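Local coordinates for glycerol uptake operon antiterminator-related protein (Thermotoga maritima, PDB 1VKF), which is of unproven function but, as an antiterminator-related protein, may help regulate glycerol uptake genes in response to glycerol-3-phosphate, at residues 14-27 with 168-182. Numbering follows the deposited sequence.
Sequences FKGIIAALWDMDSI and LKHVSAISTSSRILW. With CIT (citric acid), chain E.
Trp182 lies flat against Ala19, whose CB sits over one face of the indole, 3.9 Å from the centroid of its six-membered ring, in a CH-pi contact. Ile17 CG2 meets the pyrrole side at Trp182 CD1, and Leu21 CD2 reaches the rim at Trp182 CH2. Arg179 CD and Ser178 C lie over the far face, so the ring is held between Ala19 and the start of its own short helix. The Arg179 chain folds back, bent at chi2 (56°), bringing one face of its guanidinium against the ring corner at Trp182 CH2. In the plane of the indole, Trp182 NE1 gives a nearly straight bond (179°) to Thr176 O, 2.8 Å away, which should help fix the ring's rotation. That carbonyl oxygen is gripped twice, for Ala20 N reaches Thr176 O from the opposite side of the carbonyl plane. The guanidinium is held at its edge: Arg179 NH2 donates to Ile27 O at 3.1 Å, on a lone pair, tying the loop after strand 16-21 to the short helix, and Arg179 NH1 donates to Ser177 O just before that helix.

Beneath these side chains, strands 16-21 and 173-176 run parallel, their bonds alternating from Gly16 N to Ser172 O through to Ala20 N. On the other face of the sheet, Ile18 CD1 packs on Ala173 CB at 3.7 Å, within the core shared with Phe36 and Ile153. At the C-terminal ends a citrate, probably from the crystallisation liquor, is held by Trp22 NE1, Ser175 OG, and both N and OG of Ser177, with Ser177 OG 2.6 Å from citrate O5. First strand paired with last closes the TIM barrel, and an anion bound at the C-terminal rim is consistent with the phosphate sites of this fold.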
ATOM      1  N   PHE A  14       3.918   9.370  -3.020  1.00 22.89           N
ATOM      2  CA  PHE A  14       3.399   8.922  -1.749  1.00 20.05           C
ATOM      3  C   PHE A  14       3.689  10.056  -0.767  1.00 19.65           C
ATOM      4  O   PHE A  14       4.820  10.229  -0.308  1.00 19.35           O
ATOM      5  CB  PHE A  14       4.058   7.615  -1.307  1.00 22.45           C
ATOM      6  CG  PHE A  14       3.882   6.472  -2.265  1.00 23.65           C
ATOM      7  CD1 PHE A  14       2.632   5.959  -2.532  1.00 22.80           C
ATOM      8  CD2 PHE A  14       4.982   5.908  -2.900  1.00 22.45           C
ATOM      9  CE1 PHE A  14       2.473   4.889  -3.414  1.00 23.91           C
ATOM     10  CE2 PHE A  14       4.830   4.843  -3.769  1.00 26.71           C
ATOM     11  CZ  PHE A  14       3.570   4.335  -4.026  1.00 24.64           C
ATOM     12  N   LYS A  15       2.691  10.881  -0.508  1.00 13.75           N
ATOM     13  CA  LYS A  15       2.818  11.997   0.420  1.00 14.33           C
ATOM     14  C   LYS A  15       1.439  12.302   0.984  1.00 14.88           C
ATOM     15  O   LYS A  15       0.473  12.361   0.229  1.00 16.77           O
ATOM     16  CB  LYS A  15       3.381  13.230  -0.301  1.00 19.15           C
ATOM     17  CG  LYS A  15       3.771  14.383   0.661  1.00 26.52           C
ATOM     18  CD  LYS A  15       4.908  13.984   1.625  1.00 35.32           C
ATOM     19  CE  LYS A  15       5.257  15.116   2.620  1.00 39.26           C
ATOM     20  NZ  LYS A  15       6.284  14.698   3.623  1.00 39.41           N
ATOM     21  N   GLY A  16       1.339  12.504   2.292  1.00 10.75           N
ATOM     22  CA  GLY A  16       0.056  12.767   2.929  1.00 12.82           C
ATOM     23  C   GLY A  16      -0.845  11.575   3.045  1.00 10.46           C
ATOM     24  O   GLY A  16      -0.393  10.464   3.332  1.00 11.49           O
ATOM     25  N   ILE A  17      -2.146  11.794   2.876  1.00  8.45           N
ATOM     26  CA  ILE A  17      -3.094  10.744   3.053  1.00  8.15           C
ATOM     27  C   ILE A  17      -3.337  10.020   1.709  1.00  9.61           C
ATOM     28  O   ILE A  17      -3.519  10.654   0.677  1.00 10.44           O
ATOM     29  CB  ILE A  17      -4.387  11.342   3.589  1.00  8.38           C
ATOM     30  CG1 ILE A  17      -4.114  12.029   4.936  1.00 10.21           C
ATOM     31  CG2 ILE A  17      -5.452  10.299   3.699  1.00 10.66           C
ATOM     32  CD1 ILE A  17      -3.627  11.119   5.998  1.00 15.16           C
ATOM     33  N   ILE A  18      -3.258   8.710   1.771  1.00  7.33           N
ATOM     34  CA  ILE A  18      -3.596   7.758   0.692  1.00  6.38           C
ATOM     35  C   ILE A  18      -4.950   7.132   1.016  1.00  7.13           C
ATOM     36  O   ILE A  18      -5.222   6.737   2.166  1.00  8.98           O
ATOM     37  CB  ILE A  18      -2.501   6.653   0.590  1.00  9.40           C
ATOM     38  CG1 ILE A  18      -1.249   7.270   0.087  1.00 10.19           C
ATOM     39  CG2 ILE A  18      -2.970   5.487  -0.292  1.00  7.41           C
ATOM     40  CD1 ILE A  18       0.000   6.394   0.223  1.00  9.92           C
ATOM     41  N   ALA A  19      -5.821   7.047   0.027  1.00  7.75           N
ATOM     42  CA  ALA A  19      -7.158   6.517   0.241  1.00  6.23           C
ATOM     43  C   ALA A  19      -7.136   5.005   0.110  1.00  8.83           C
ATOM     44  O   ALA A  19      -6.929   4.494  -0.972  1.00 13.74           O
ATOM     45  CB  ALA A  19      -8.158   7.108  -0.755  1.00 10.11           C
ATOM     46  N   ALA A  20      -7.465   4.339   1.204  1.00  9.54           N
ATOM     47  CA  ALA A  20      -7.656   2.880   1.234  1.00  9.08           C
ATOM     48  C   ALA A  20      -9.147   2.573   0.995  1.00 10.96           C
ATOM     49  O   ALA A  20     -10.054   3.124   1.682  1.00 11.52           O
ATOM     50  CB  ALA A  20      -7.207   2.324   2.576  1.00  9.31           C
ATOM     51  N   LEU A  21      -9.385   1.652   0.062  1.00  8.39           N
ATOM     52  CA  LEU A  21     -10.714   1.233  -0.277  1.00 10.03           C
ATOM     53  C   LEU A  21     -10.890  -0.243   0.014  1.00 13.86           C
ATOM     54  O   LEU A  21     -10.123  -1.080  -0.457  1.00 11.68           O
ATOM     55  CB  LEU A  21     -11.006   1.489  -1.754  1.00  9.85           C
ATOM     56  CG  LEU A  21     -11.199   2.969  -2.126  1.00 18.24           C
ATOM     57  CD1 LEU A  21     -11.661   3.006  -3.549  1.00 22.56           C
ATOM     58  CD2 LEU A  21     -12.161   3.685  -1.197  1.00 25.94           C
ATOM     59  N   TRP A  22     -11.954  -0.559   0.766  1.00 13.32           N
ATOM     60  CA  TRP A  22     -12.272  -1.974   1.080  1.00 16.14           C
ATOM     61  C   TRP A  22     -13.442  -2.486   0.254  1.00 18.48           C
ATOM     62  O   TRP A  22     -13.654  -3.687   0.120  1.00 22.06           O
ATOM     63  CB  TRP A  22     -12.602  -2.120   2.557  1.00 18.77           C
ATOM     64  CG  TRP A  22     -11.395  -2.205   3.371  1.00 15.39           C
ATOM     65  CD1 TRP A  22     -10.881  -1.220   4.197  1.00 18.87           C
ATOM     66  CD2 TRP A  22     -10.488  -3.303   3.438  1.00 21.69           C
ATOM     67  NE1 TRP A  22      -9.718  -1.669   4.781  1.00 22.78           N
ATOM     68  CE2 TRP A  22      -9.459  -2.947   4.345  1.00 18.53           C
ATOM     69  CE3 TRP A  22     -10.438  -4.578   2.829  1.00 20.00           C
ATOM     70  CZ2 TRP A  22      -8.402  -3.797   4.645  1.00 23.21           C
ATOM     71  CZ3 TRP A  22      -9.423  -5.424   3.163  1.00 20.82           C
ATOM     72  CH2 TRP A  22      -8.394  -5.032   4.051  1.00 24.73           C
ATOM     73  N   ASP A  23     -14.261  -1.587  -0.224  1.00 22.22           N
ATOM     74  CA  ASP A  23     -15.268  -2.028  -1.158  1.00 27.74           C
ATOM     75  C   ASP A  23     -15.641  -0.919  -2.107  1.00 24.34           C
ATOM     76  O   ASP A  23     -15.303   0.256  -1.905  1.00 28.22           O
ATOM     77  CB  ASP A  23     -16.492  -2.639  -0.446  1.00 30.46           C
ATOM     78  CG  ASP A  23     -17.501  -1.614  -0.079  1.00 37.92           C
ATOM     79  OD1 ASP A  23     -17.054  -0.644   0.537  1.00 33.00           O
ATOM     80  OD2 ASP A  23     -18.735  -1.666  -0.384  1.00 36.60           O
HETATM   81  N   MSE A  24     -16.296  -1.337  -3.173  1.00 16.63           N
HETATM   82  CA  MSE A  24     -16.487  -0.532  -4.370  1.00 20.69           C
HETATM   83  C   MSE A  24     -17.963  -0.260  -4.647  1.00 28.19           C
HETATM   84  O   MSE A  24     -18.317   0.271  -5.695  1.00 29.48           O
HETATM   85  CB  MSE A  24     -15.877  -1.276  -5.553  1.00 19.84           C
HETATM   86  CG  MSE A  24     -14.386  -1.331  -5.464  1.00 20.42           C
HETATM   87 SE   MSE A  24     -13.541   0.440  -5.652  1.00 21.32          SE
HETATM   88  CE  MSE A  24     -14.295   1.010  -7.437  1.00 16.95           C
ATOM     89  N   ASP A  25     -18.832  -0.631  -3.724  1.00 32.04           N
ATOM     90  CA  ASP A  25     -20.271  -0.433  -3.952  1.00 36.27           C
ATOM     91  C   ASP A  25     -20.595   1.006  -3.579  1.00 36.90           C
ATOM     92  O   ASP A  25     -21.104   1.754  -4.412  1.00 41.90           O
ATOM     93  CB  ASP A  25     -21.121  -1.438  -3.162  1.00 36.19           C
ATOM     94  CG  ASP A  25     -22.605  -1.452  -3.606  1.00 43.44           C
ATOM     95  OD1 ASP A  25     -23.171  -0.379  -3.921  1.00 45.64           O
ATOM     96  OD2 ASP A  25     -23.299  -2.494  -3.658  1.00 44.23           O
ATOM     97  N   SER A  26     -20.282   1.397  -2.348  1.00 37.31           N
ATOM     98  CA  SER A  26     -20.558   2.759  -1.894  1.00 39.02           C
ATOM     99  C   SER A  26     -19.210   3.411  -1.731  1.00 37.94           C
ATOM    100  O   SER A  26     -18.432   2.989  -0.874  1.00 39.86           O
ATOM    101  CB  SER A  26     -21.328   2.770  -0.566  1.00 40.73           C
ATOM    102  OG  SER A  26     -22.537   2.034  -0.658  1.00 46.22           O
ATOM    103  N   ILE A  27     -18.919   4.406  -2.574  1.00 30.90           N
ATOM    104  CA  ILE A  27     -17.597   4.999  -2.617  1.00 26.09           C
ATOM    105  C   ILE A  27     -17.613   6.462  -2.220  1.00 22.61           C
ATOM    106  O   ILE A  27     -16.833   6.849  -1.367  1.00 24.70           O
ATOM    107  CB  ILE A  27     -16.986   4.847  -4.015  1.00 29.31           C
ATOM    108  CG1 ILE A  27     -16.951   3.364  -4.423  1.00 33.39           C
ATOM    109  CG2 ILE A  27     -15.596   5.402  -4.043  1.00 33.18           C
ATOM    110  CD1 ILE A  27     -16.446   3.138  -5.850  1.00 41.73           C
ATOM    111  N   LEU A 168       2.793  11.714  10.344  1.00  9.76           N
ATOM    112  CA  LEU A 168       3.234  12.388   9.109  1.00 11.25           C
ATOM    113  C   LEU A 168       4.464  13.302   9.255  1.00 11.84           C
ATOM    114  O   LEU A 168       5.056  13.706   8.251  1.00 14.03           O
ATOM    115  CB  LEU A 168       2.066  13.134   8.473  1.00 13.25           C
ATOM    116  CG  LEU A 168       1.077  12.211   7.796  1.00 11.11           C
ATOM    117  CD1 LEU A 168      -0.253  12.960   7.448  1.00 15.89           C
ATOM    118  CD2 LEU A 168       1.655  11.517   6.551  1.00 14.26           C
ATOM    119  N   LYS A 169       4.894  13.567  10.490  1.00 11.14           N
ATOM    120  CA  LYS A 169       6.158  14.280  10.720  1.00 13.59           C
ATOM    121  C   LYS A 169       7.335  13.400  10.438  1.00 14.33           C
ATOM    122  O   LYS A 169       8.403  13.907  10.213  1.00 16.15           O
ATOM    123  CB  LYS A 169       6.223  14.808  12.142  1.00 13.40           C
ATOM    124  CG  LYS A 169       5.190  15.887  12.368  1.00 24.22           C
ATOM    125  CD  LYS A 169       5.298  16.457  13.757  1.00 27.75           C
ATOM    126  CE  LYS A 169       4.454  17.692  13.890  1.00 30.33           C
ATOM    127  NZ  LYS A 169       4.889  18.471  15.074  1.00 32.34           N
ATOM    128  N   HIS A 170       7.130  12.070  10.442  1.00 12.72           N
ATOM    129  CA  HIS A 170       8.234  11.094  10.380  1.00 13.41           C
ATOM    130  C   HIS A 170       8.226  10.137   9.200  1.00 13.83           C
ATOM    131  O   HIS A 170       9.250   9.483   8.943  1.00 15.12           O
ATOM    132  CB  HIS A 170       8.239  10.239  11.643  1.00 12.90           C
ATOM    133  CG  HIS A 170       8.120  11.028  12.897  1.00 20.88           C
ATOM    134  ND1 HIS A 170       9.111  11.889  13.328  1.00 26.15           N
ATOM    135  CD2 HIS A 170       7.110  11.132  13.792  1.00 21.42           C
ATOM    136  CE1 HIS A 170       8.719  12.482  14.444  1.00 21.06           C
ATOM    137  NE2 HIS A 170       7.509  12.045  14.746  1.00 24.37           N
ATOM    138  N   VAL A 171       7.066  10.006   8.546  1.00 11.63           N
ATOM    139  CA  VAL A 171       6.902   9.081   7.430  1.00 12.92           C
ATOM    140  C   VAL A 171       6.248   9.866   6.279  1.00 14.41           C
ATOM    141  O   VAL A 171       5.682  10.925   6.499  1.00 14.47           O
ATOM    142  CB  VAL A 171       6.076   7.819   7.817  1.00 11.58           C
ATOM    143  CG1 VAL A 171       6.633   7.142   9.084  1.00 16.15           C
ATOM    144  CG2 VAL A 171       4.612   8.135   8.007  1.00 11.32           C
ATOM    145  N   SER A 172       6.317   9.335   5.072  1.00 13.87           N
ATOM    146  CA  SER A 172       5.860  10.073   3.904  1.00 14.43           C
ATOM    147  C   SER A 172       4.362  10.174   3.835  1.00 12.64           C
ATOM    148  O   SER A 172       3.839  11.226   3.486  1.00 12.00           O
ATOM    149  CB  SER A 172       6.351   9.415   2.630  1.00 18.17           C
ATOM    150  OG  SER A 172       7.747   9.554   2.560  1.00 20.03           O
ATOM    151  N   ALA A 173       3.691   9.074   4.150  1.00  8.74           N
ATOM    152  CA  ALA A 173       2.245   8.983   3.929  1.00  9.73           C
ATOM    153  C   ALA A 173       1.557   8.035   4.884  1.00 10.59           C
ATOM    154  O   ALA A 173       2.182   7.242   5.541  1.00 11.25           O
ATOM    155  CB  ALA A 173       2.019   8.531   2.503  1.00  9.59           C
ATOM    156  N   ILE A 174       0.237   8.118   4.942  1.00  8.59           N
ATOM    157  CA  ILE A 174      -0.599   7.172   5.654  1.00  9.15           C
ATOM    158  C   ILE A 174      -1.724   6.677   4.752  1.00 10.40           C
ATOM    159  O   ILE A 174      -2.411   7.480   4.149  1.00  9.20           O
ATOM    160  CB  ILE A 174      -1.302   7.872   6.860  1.00  8.65           C
ATOM    161  CG1 ILE A 174      -0.287   8.367   7.889  1.00 10.06           C
ATOM    162  CG2 ILE A 174      -2.318   6.947   7.478  1.00 12.17           C
ATOM    163  CD1 ILE A 174      -0.884   9.303   8.939  1.00  9.90           C
ATOM    164  N   SER A 175      -1.905   5.370   4.687  1.00  7.55           N
ATOM    165  CA  SER A 175      -2.988   4.751   4.003  1.00  9.26           C
ATOM    166  C   SER A 175      -4.117   4.539   4.992  1.00  8.64           C
ATOM    167  O   SER A 175      -3.949   3.908   6.025  1.00 11.42           O
ATOM    168  CB  SER A 175      -2.588   3.413   3.366  1.00 10.45           C
ATOM    169  OG  SER A 175      -3.778   2.750   2.882  1.00 14.74           O
ATOM    170  N   THR A 176      -5.306   5.046   4.670  1.00  8.59           N
ATOM    171  CA  THR A 176      -6.484   4.912   5.552  1.00  7.48           C
ATOM    172  C   THR A 176      -7.778   4.984   4.779  1.00  8.14           C
ATOM    173  O   THR A 176      -7.844   5.643   3.723  1.00  9.74           O
ATOM    174  CB  THR A 176      -6.480   6.078   6.601  1.00 10.89           C
ATOM    175  OG1 THR A 176      -7.672   6.058   7.416  1.00 10.29           O
ATOM    176  CG2 THR A 176      -6.442   7.437   5.913  1.00 11.73           C
ATOM    177  N   SER A 177      -8.804   4.311   5.288  1.00  8.68           N
ATOM    178  CA  SER A 177     -10.169   4.361   4.678  1.00 12.20           C
ATOM    179  C   SER A 177     -11.047   5.439   5.338  1.00 11.93           C
ATOM    180  O   SER A 177     -12.235   5.612   4.979  1.00 12.75           O
ATOM    181  CB  SER A 177     -10.876   2.998   4.711  1.00 14.53           C
ATOM    182  OG  SER A 177     -11.228   2.623   6.038  1.00 14.34           O
ATOM    183  N   SER A 178     -10.483   6.195   6.268  1.00 11.71           N
ATOM    184  CA  SER A 178     -11.245   7.244   6.976  1.00 12.00           C
ATOM    185  C   SER A 178     -11.472   8.504   6.134  1.00  9.71           C
ATOM    186  O   SER A 178     -10.551   9.225   5.781  1.00 12.49           O
ATOM    187  CB  SER A 178     -10.548   7.606   8.302  1.00 15.42           C
ATOM    188  OG  SER A 178     -11.069   8.821   8.823  1.00 12.19           O
ATOM    189  N   ARG A 179     -12.738   8.742   5.806  1.00 11.95           N
ATOM    190  CA  ARG A 179     -13.116   9.870   5.008  1.00 11.40           C
ATOM    191  C   ARG A 179     -12.772  11.169   5.719  1.00 12.76           C
ATOM    192  O   ARG A 179     -12.482  12.161   5.082  1.00 13.53           O
ATOM    193  CB  ARG A 179     -14.629   9.799   4.729  1.00 11.68           C
ATOM    194  CG  ARG A 179     -14.952   9.060   3.436  1.00 15.71           C
ATOM    195  CD  ARG A 179     -14.423   7.665   3.334  1.00 18.05           C
ATOM    196  NE  ARG A 179     -14.976   6.989   2.140  1.00 18.92           N
ATOM    197  CZ  ARG A 179     -14.747   5.716   1.824  1.00 23.12           C
ATOM    198  NH1 ARG A 179     -13.958   4.953   2.588  1.00 20.21           N
ATOM    199  NH2 ARG A 179     -15.290   5.197   0.714  1.00 22.73           N
ATOM    200  N   ILE A 180     -12.794  11.163   7.054  1.00 10.59           N
ATOM    201  CA  ILE A 180     -12.414  12.349   7.794  1.00 12.77           C
ATOM    202  C   ILE A 180     -10.941  12.659   7.565  1.00 10.09           C
ATOM    203  O   ILE A 180     -10.585  13.792   7.295  1.00 10.54           O
ATOM    204  CB  ILE A 180     -12.668  12.126   9.301  1.00 15.39           C
ATOM    205  CG1 ILE A 180     -14.177  12.133   9.557  1.00 23.10           C
ATOM    206  CG2 ILE A 180     -11.945  13.176  10.126  1.00 18.13           C
ATOM    207  CD1 ILE A 180     -14.594  11.375  10.845  1.00 29.21           C
ATOM    208  N   LEU A 181     -10.085  11.643   7.645  1.00 10.04           N
ATOM    209  CA  LEU A 181      -8.662  11.862   7.398  1.00 10.45           C
ATOM    210  C   LEU A 181      -8.376  12.270   5.958  1.00  9.41           C
ATOM    211  O   LEU A 181      -7.444  13.069   5.693  1.00 10.28           O
ATOM    212  CB  LEU A 181      -7.802  10.642   7.775  1.00  9.10           C
ATOM    213  CG  LEU A 181      -7.845  10.249   9.258  1.00 13.90           C
ATOM    214  CD1 LEU A 181      -6.954   9.042   9.521  1.00 12.72           C
ATOM    215  CD2 LEU A 181      -7.450  11.450  10.128  1.00 18.41           C
ATOM    216  N   TRP A 182      -9.187  11.813   5.026  1.00  9.14           N
ATOM    217  CA  TRP A 182      -9.014  12.200   3.605  1.00  9.01           C
ATOM    218  C   TRP A 182      -9.110  13.717   3.409  1.00 11.69           C
ATOM    219  O   TRP A 182      -8.512  14.270   2.481  1.00 16.93           O
ATOM    220  CB  TRP A 182     -10.028  11.530   2.713  1.00  8.13           C
ATOM    221  CG  TRP A 182      -9.924  10.032   2.600  1.00  9.30           C
ATOM    222  CD1 TRP A 182      -9.030   9.202   3.210  1.00  9.17           C
ATOM    223  CD2 TRP A 182     -10.792   9.190   1.828  1.00  6.47           C
ATOM    224  NE1 TRP A 182      -9.287   7.898   2.868  1.00 11.85           N
ATOM    225  CE2 TRP A 182     -10.367   7.853   2.029  1.00  8.98           C
ATOM    226  CE3 TRP A 182     -11.891   9.431   0.986  1.00  7.76           C
ATOM    227  CZ2 TRP A 182     -10.977   6.779   1.395  1.00 10.53           C
ATOM    228  CZ3 TRP A 182     -12.508   8.358   0.373  1.00 13.14           C
ATOM    229  CH2 TRP A 182     -12.057   7.049   0.588  1.00 13.58           C
TER
HETATM  230  C1  CIT E 501      -4.989  -0.153   5.439  1.00 34.49           C
HETATM  231  O1  CIT E 501      -4.093   0.309   4.710  1.00 35.37           O
HETATM  232  O2  CIT E 501      -4.895  -1.322   5.832  1.00 30.77           O
HETATM  233  C2  CIT E 501      -6.165   0.724   5.778  1.00 27.84           C
HETATM  234  C3  CIT E 501      -7.107   0.300   6.908  1.00 28.20           C
HETATM  235  O7  CIT E 501      -7.600  -1.045   6.793  1.00 28.61           O
HETATM  236  C4  CIT E 501      -6.429   0.519   8.265  1.00 25.64           C
HETATM  237  C5  CIT E 501      -7.293   0.192   9.443  1.00 32.28           C
HETATM  238  O3  CIT E 501      -8.532   0.070   9.318  1.00 30.56           O
HETATM  239  O4  CIT E 501      -6.803   0.005  10.593  1.00 25.48           O
HETATM  240  C6  CIT E 501      -8.336   1.201   6.806  1.00 23.72           C
HETATM  241  O5  CIT E 501      -9.442   0.731   6.340  1.00 27.52           O
HETATM  242  O6  CIT E 501      -8.205   2.384   7.254  1.00 22.53           O
HETATM  243  O   HOH W   1       4.567  13.465   5.589  1.00 31.69           O
HETATM  244  O   HOH W   2     -13.738   1.507   2.090  1.00 32.40           O
HETATM  245  O   HOH W   3     -15.700   2.253  -0.061  1.00 36.23           O
HETATM  246  O   HOH W   4     -16.178   8.736   0.240  1.00 35.36           O